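PDB 6SXT: alpha-L-arabinofuranosidase B from Aspergillus kawachii, which releases terminal non-reducing alpha-L-arabinofuranosyl groups by hydrolysis from arabinoxylan, L-arabinan, arabinogalactan and related oligosaccharides. Local coordinates for residues R337-G342 with A427-G432; R346-T351 with V473-E478. One frame throughout, in Å; residues are numbered along the deposited sequence.

Both contacts belong to the C-terminal arabinose-binding domain, a beta-trefoil, and their centres lie about 10 Å apart. Along the chain the segments come in the order 337-342, 346-351, 427-432, 473-478, so the two contacts interleave and tie early parts of the domain to late ones. Strand 333-338 is their common element: it pairs with strand 475-479 in one sheet and bonds to strand 346-351 through Val338 and Arg346. Arg337 of contact 1 also forms a salt bridge with Glu478 of contact 2. Contact 1 is partly buried beside a glycan attached to the protein itself and contact 2 is buried; side chains of contact 1 pack against strand 475-479, which contributes to contact 2.

Contact 1: residues R337-G342 with A427-G432; sequences RVTTPG and ALNGEG. With NAG (2-acetamido-2-deoxy-beta-D-glucopyranose), chain D.
Thr339 makes every direct contact from segment 337-342, meeting Asn429 with its hydroxyl and Glu431 with its carbon atoms. Asn429 ND2 donates to Thr339 OG1 over 3.0 Å, with the hydroxyl close to the amide plane and an N-H...O angle of 158°. The threonine hydroxyl is also bonded to the backbone oxygen of Ser474, and ND2 to OD1 of Asn471, which places this bond in a longer polar chain. The other end of the amide is used too: Asn429 OD1 accepts from Glu431 N at 2.8 Å, an Asx turn that overlaps the end of the type I beta turn 427-430. Its chi1 of 74° sets CG between the backbone N and the carbonyl carbon, folding the amide back to serve both neighbours.

Glu431 passes Thr339 in the opposite sense. Its CB lies 3.8 Å from Thr339 CG2, and OE1 comes to 3.6 Å from Thr339 CB. One water links the same carboxylate oxygen to the threonine backbone, lying 2.6 Å from Thr339 O and 2.8 Å from Glu431 OE1. Arg337 does not touch the carboxylate: NH2 and OE1 stay 5.1 Å apart, and a water bonded to Arg337 NH1 reaches OE1 only weakly.

At the far side of the turn, NAG O6 donates to Ala427 O over 2.7 Å, and Asn67 of the catalytic domain bonds to Leu428 O. The contact is small, polar and partly water-mediated: the Asn429 side chain braces the end of a turn already closed by its own backbone hydrogen bond and ties it to Thr339, while Arg337 and Glu431 probably feel each other's charge.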
loop_
_atom_site.group_PDB
_atom_site.type_symbol
_atom_site.label_atom_id
_atom_site.label_comp_id
_atom_site.label_asym_id
_atom_site.label_seq_id
_atom_site.Cartn_x
_atom_site.Cartn_y
_atom_site.Cartn_z
ATOM N N ARG A 337 8.516 -27.954 -3.915
ATOM C CA ARG A 337 9.485 -28.685 -3.071
ATOM C C ARG A 337 10.269 -27.739 -2.172
ATOM O O ARG A 337 10.734 -26.687 -2.675
ATOM C CB ARG A 337 10.463 -29.472 -3.938
ATOM C CG ARG A 337 11.321 -30.410 -3.090
ATOM C CD ARG A 337 12.214 -31.325 -3.909
ATOM N NE ARG A 337 13.103 -30.582 -4.785
ATOM C CZ ARG A 337 14.214 -29.964 -4.399
ATOM N NH1 ARG A 337 14.600 -29.989 -3.147
ATOM N NH2 ARG A 337 14.949 -29.335 -5.296
ATOM N N VAL A 338 10.342 -28.074 -0.899
ATOM C CA VAL A 338 11.154 -27.351 0.107
ATOM C C VAL A 338 12.623 -27.382 -0.285
ATOM O O VAL A 338 13.121 -28.434 -0.785
ATOM C CB VAL A 338 10.905 -27.941 1.488
ATOM C CG1 VAL A 338 11.848 -27.404 2.519
ATOM C CG2 VAL A 338 9.486 -27.712 1.944
ATOM N N THR A 339 13.339 -26.270 -0.091
ATOM C CA THR A 339 14.764 -26.184 -0.489
ATOM C C THR A 339 15.639 -26.004 0.738
ATOM O O THR A 339 16.868 -26.043 0.568
ATOM C CB THR A 339 15.024 -25.079 -1.532
ATOM O OG1 THR A 339 14.827 -23.814 -0.876
ATOM C CG2 THR A 339 14.176 -25.240 -2.759
ATOM N N THR A 340 15.085 -25.867 1.905
ATOM C CA THR A 340 15.816 -25.664 3.153
ATOM C C THR A 340 16.607 -26.937 3.433
ATOM O O THR A 340 16.007 -28.016 3.535
ATOM C CB THR A 340 14.888 -25.367 4.306
ATOM O OG1 THR A 340 14.111 -24.186 3.999
ATOM C CG2 THR A 340 15.646 -25.182 5.597
ATOM N N PRO A 341 17.930 -26.848 3.601
ATOM C CA PRO A 341 18.721 -28.047 3.923
ATOM C C PRO A 341 18.147 -28.743 5.161
ATOM O O PRO A 341 17.832 -28.125 6.207
ATOM C CB PRO A 341 20.148 -27.487 4.159
ATOM C CG PRO A 341 20.163 -26.245 3.279
ATOM C CD PRO A 341 18.774 -25.644 3.468
ATOM N N GLY A 342 18.016 -30.075 5.039
ATOM C CA GLY A 342 17.421 -30.910 6.104
ATOM C C GLY A 342 15.956 -31.208 5.859
ATOM O O GLY A 342 15.403 -31.979 6.635
ATOM N N ALA A 427 13.372 -16.873 -6.459
ATOM C CA ALA A 427 13.592 -17.333 -5.092
ATOM C C ALA A 427 14.712 -16.547 -4.416
ATOM O O ALA A 427 15.778 -16.317 -5.029
ATOM C CB ALA A 427 13.925 -18.817 -5.042
ATOM N N LEU A 428 14.514 -16.223 -3.163
ATOM C CA LEU A 428 15.529 -15.469 -2.402
ATOM C C LEU A 428 16.837 -16.258 -2.304
ATOM O O LEU A 428 17.899 -15.623 -2.203
ATOM C CB LEU A 428 15.022 -15.058 -1.044
ATOM C CG LEU A 428 13.798 -14.153 -1.022
ATOM C CD1 LEU A 428 13.607 -13.583 0.382
ATOM C CD2 LEU A 428 13.862 -13.046 -2.045
ATOM N N ASN A 429 16.800 -17.604 -2.309
ATOM C CA ASN A 429 18.055 -18.393 -2.288
ATOM C C ASN A 429 18.455 -18.876 -3.669
ATOM O O ASN A 429 19.372 -19.695 -3.758
ATOM C CB ASN A 429 17.932 -19.539 -1.266
ATOM C CG ASN A 429 17.036 -20.646 -1.752
ATOM O OD1 ASN A 429 16.515 -20.556 -2.860
ATOM N ND2 ASN A 429 16.865 -21.644 -0.892
ATOM N N GLY A 430 17.798 -18.447 -4.742
ATOM C CA GLY A 430 18.094 -18.861 -6.119
ATOM C C GLY A 430 17.578 -20.242 -6.500
ATOM O O GLY A 430 17.779 -20.614 -7.627
ATOM N N GLU A 431 16.810 -20.907 -5.639
ATOM C CA GLU A 431 16.281 -22.256 -5.962
ATOM C C GLU A 431 14.766 -22.146 -6.165
ATOM O O GLU A 431 14.025 -22.347 -5.189
ATOM C CB GLU A 431 16.634 -23.214 -4.836
ATOM C CG GLU A 431 18.129 -23.354 -4.552
ATOM C CD GLU A 431 18.452 -24.431 -3.509
ATOM O OE1 GLU A 431 17.910 -25.535 -3.636
ATOM O OE2 GLU A 431 19.231 -24.160 -2.594
ATOM N N GLY A 432 14.354 -21.851 -7.382
ATOM C CA GLY A 432 12.939 -21.814 -7.799
ATOM C C GLY A 432 12.294 -20.473 -7.529
ATOM O O GLY A 432 12.733 -19.442 -8.111
HETATM C C1 NAG D . 19.794 -14.431 -5.390
HETATM C C2 NAG D . 20.600 -15.717 -5.525
HETATM C C3 NAG D . 20.863 -16.029 -7.010
HETATM C C4 NAG D . 19.556 -15.982 -7.820
HETATM C C5 NAG D . 18.681 -14.787 -7.453
HETATM C C6 NAG D . 17.259 -14.900 -8.060
HETATM C C7 NAG D . 21.941 -16.150 -3.506
HETATM C C8 NAG D . 23.228 -15.920 -2.791
HETATM N N2 NAG D . 21.837 -15.636 -4.742
HETATM O O3 NAG D . 21.518 -17.327 -7.183
HETATM O O4 NAG D . 19.825 -16.059 -9.223
HETATM O O5 NAG D . 18.519 -14.603 -6.035
HETATM O O6 NAG D . 16.631 -16.145 -7.627
HETATM O O7 NAG D . 21.023 -16.787 -2.989
HETATM O O HOH W 1 17.073 -26.811 -5.510
HETATM O O HOH W 2 17.175 -28.764 -2.801
HETATM O O HOH W 3 18.317 -27.106 -1.364
#

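Contact 2: residues R346-T351 with V473-E478; sequences RYIAHT and VSFEIE. With SO4 (sulfate ion), chain R.
Strands 346-351 and 475-478 of the beta-trefoil come no closer than 8.6 Å between the CA atoms of Tyr347 and Phe475, too wide for backbone pairing. Strand 333-338 bridges them instead: its Leu336 bonds to Ile348 and its Arg337 to Glu476. Segment 473-478 leaves the short helix 469-472 at Val473. What spans the gap directly is two pairs of side chains.

Ile348 brings its terminal methyl over one face of the Phe475 ring. CD1 stands 3.9 Å from the ring centroid and 17° off the normal, a CH-pi contact, and CG1 follows toward the rim near CE1 and CD1. The extended isoleucine chain (chi2 -174°) is what carries the methyl this far. Phe445 touches both residues, and the phenylalanine side chain lies about 4 Å from those of His447 and Leu452, which bind substrate, so this apolar packing probably lies behind a substrate-binding site of the domain.

The second pair, Tyr347 and Glu478, crosses at about a right angle. The carboxylate oxygen OE1 lies in the plane of the phenol ring at its edge, while the two planes are turned 68° apart. The ring of Phe481 packs edge-to-face against this tyrosine, and the second oxygen of the glutamate has a partner in Arg337.

Arg346 reaches the other way, to a sulfate probably left from crystallisation: NH1 donates to its O3 over 3.0 Å and NH2 to its O2, and NH1 also bonds to Thr357 O. Across the contact itself, Tyr347 OH donates to Glu478 OE1 over 2.7 Å, meeting that oxygen nearly head-on along its C-O bond.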
loop_
_atom_site.group_PDB
_atom_site.type_symbol
_atom_site.label_atom_id
_atom_site.label_comp_id
_atom_site.label_asym_id
_atom_site.label_seq_id
_atom_site.Cartn_x
_atom_site.Cartn_y
_atom_site.Cartn_z
ATOM N N ARG A 346 10.719 -32.705 1.343
ATOM C CA ARG A 346 9.340 -32.298 1.706
ATOM C C ARG A 346 8.756 -31.402 0.628
ATOM O O ARG A 346 9.489 -30.648 -0.071
ATOM C CB ARG A 346 9.248 -31.600 3.053
ATOM C CG ARG A 346 9.932 -32.356 4.184
ATOM C CD ARG A 346 9.783 -31.728 5.523
ATOM N NE ARG A 346 8.480 -31.904 6.126
ATOM C CZ ARG A 346 8.163 -32.933 6.925
ATOM N NH1 ARG A 346 6.960 -33.037 7.432
ATOM N NH2 ARG A 346 9.074 -33.840 7.211
ATOM N N TYR A 347 7.452 -31.448 0.505
ATOM C CA TYR A 347 6.638 -30.686 -0.461
ATOM C C TYR A 347 5.493 -30.003 0.271
ATOM O O TYR A 347 5.042 -30.463 1.340
ATOM C CB TYR A 347 6.054 -31.589 -1.545
ATOM C CG TYR A 347 7.076 -32.100 -2.510
ATOM C CD1 TYR A 347 7.876 -33.180 -2.149
ATOM C CD2 TYR A 347 7.227 -31.573 -3.779
ATOM C CE1 TYR A 347 8.830 -33.687 -2.995
ATOM C CE2 TYR A 347 8.187 -32.066 -4.649
ATOM C CZ TYR A 347 8.941 -33.179 -4.272
ATOM O OH TYR A 347 9.909 -33.652 -5.124
ATOM N N ILE A 348 5.008 -28.878 -0.296
ATOM C CA ILE A 348 3.831 -28.190 0.252
ATOM C C ILE A 348 2.622 -29.093 -0.004
ATOM O O ILE A 348 2.309 -29.418 -1.168
ATOM C CB ILE A 348 3.614 -26.790 -0.380
ATOM C CG1 ILE A 348 4.870 -25.935 -0.160
ATOM C CG2 ILE A 348 2.350 -26.172 0.195
ATOM C CD1 ILE A 348 4.719 -24.489 -0.603
ATOM N N ALA A 349 1.979 -29.428 1.082
ATOM C CA ALA A 349 0.800 -30.306 1.018
ATOM C C ALA A 349 -0.256 -29.757 1.956
ATOM O O ALA A 349 -0.175 -28.586 2.437
ATOM C CB ALA A 349 1.221 -31.717 1.386
ATOM N N HIS A 350 -1.291 -30.535 2.272
ATOM C CA HIS A 350 -2.247 -30.068 3.265
ATOM C C HIS A 350 -2.869 -31.310 3.932
ATOM O O HIS A 350 -2.887 -32.383 3.281
ATOM C CB HIS A 350 -3.301 -29.134 2.665
ATOM C CG HIS A 350 -4.252 -29.838 1.761
ATOM N ND1 HIS A 350 -5.491 -30.261 2.241
ATOM C CD2 HIS A 350 -4.174 -30.177 0.456
ATOM C CE1 HIS A 350 -6.121 -30.849 1.232
ATOM N NE2 HIS A 350 -5.340 -30.834 0.131
ATOM N N THR A 351 -3.311 -31.089 5.140
ATOM C CA THR A 351 -4.142 -32.065 5.920
ATOM C C THR A 351 -5.426 -31.326 6.248
ATOM O O THR A 351 -5.401 -30.424 7.119
ATOM C CB THR A 351 -3.433 -32.548 7.172
ATOM O OG1 THR A 351 -2.142 -33.007 6.776
ATOM C CG2 THR A 351 -4.231 -33.669 7.819
ATOM N N VAL A 473 11.520 -19.636 2.436
ATOM C CA VAL A 473 10.546 -19.024 1.495
ATOM C C VAL A 473 10.900 -19.352 0.051
ATOM O O VAL A 473 10.284 -18.763 -0.854
ATOM C CB VAL A 473 10.427 -17.499 1.718
ATOM C CG1 VAL A 473 10.060 -17.150 3.134
ATOM C CG2 VAL A 473 11.668 -16.744 1.225
ATOM N N SER A 474 11.797 -20.293 -0.212
ATOM C CA SER A 474 12.216 -20.644 -1.566
ATOM C C SER A 474 11.746 -22.071 -1.859
ATOM O O SER A 474 12.092 -22.982 -1.053
ATOM C CB SER A 474 13.706 -20.511 -1.728
ATOM O OG SER A 474 14.107 -19.130 -1.524
ATOM N N PHE A 475 11.026 -22.253 -2.939
ATOM C CA PHE A 475 10.444 -23.572 -3.319
ATOM C C PHE A 475 10.746 -23.856 -4.766
ATOM O O PHE A 475 10.556 -23.006 -5.637
ATOM C CB PHE A 475 8.938 -23.578 -3.087
ATOM C CG PHE A 475 8.585 -23.308 -1.665
ATOM C CD1 PHE A 475 8.529 -24.325 -0.707
ATOM C CD2 PHE A 475 8.366 -22.010 -1.226
ATOM C CE1 PHE A 475 8.193 -24.055 0.595
ATOM C CE2 PHE A 475 8.036 -21.748 0.085
ATOM C CZ PHE A 475 7.948 -22.755 1.013
ATOM N N GLU A 476 11.166 -25.088 -5.070
ATOM C CA GLU A 476 11.340 -25.518 -6.462
ATOM C C GLU A 476 10.015 -25.973 -7.039
ATOM O O GLU A 476 9.257 -26.692 -6.354
ATOM C CB GLU A 476 12.366 -26.644 -6.542
ATOM C CG GLU A 476 13.797 -26.160 -6.364
ATOM C CD GLU A 476 14.414 -25.496 -7.586
ATOM O OE1 GLU A 476 13.733 -25.308 -8.611
ATOM O OE2 GLU A 476 15.617 -25.189 -7.493
ATOM N N ILE A 477 9.749 -25.591 -8.266
ATOM C CA ILE A 477 8.510 -25.925 -9.006
ATOM C C ILE A 477 8.803 -27.230 -9.737
ATOM O O ILE A 477 9.709 -27.264 -10.581
ATOM C CB ILE A 477 8.098 -24.830 -9.979
ATOM C CG1 ILE A 477 7.937 -23.471 -9.299
ATOM C CG2 ILE A 477 6.839 -25.242 -10.734
ATOM C CD1 ILE A 477 7.912 -22.317 -10.279
ATOM N N GLU A 478 8.031 -28.257 -9.386
ATOM C CA GLU A 478 8.209 -29.604 -9.964
ATOM C C GLU A 478 6.908 -30.049 -10.609
ATOM O O GLU A 478 5.849 -29.508 -10.337
ATOM C CB GLU A 478 8.756 -30.535 -8.895
ATOM C CG GLU A 478 10.201 -30.184 -8.666
ATOM C CD GLU A 478 10.984 -30.998 -7.691
ATOM O OE1 GLU A 478 10.423 -32.020 -7.198
ATOM O OE2 GLU A 478 12.129 -30.589 -7.453
HETATM S S SO4 R . 7.386 -35.958 9.672
HETATM O O1 SO4 R . 7.040 -37.102 10.480
HETATM O O2 SO4 R . 7.983 -36.413 8.434
HETATM O O3 SO4 R . 6.168 -35.179 9.409
HETATM O O4 SO4 R . 8.346 -35.150 10.392
#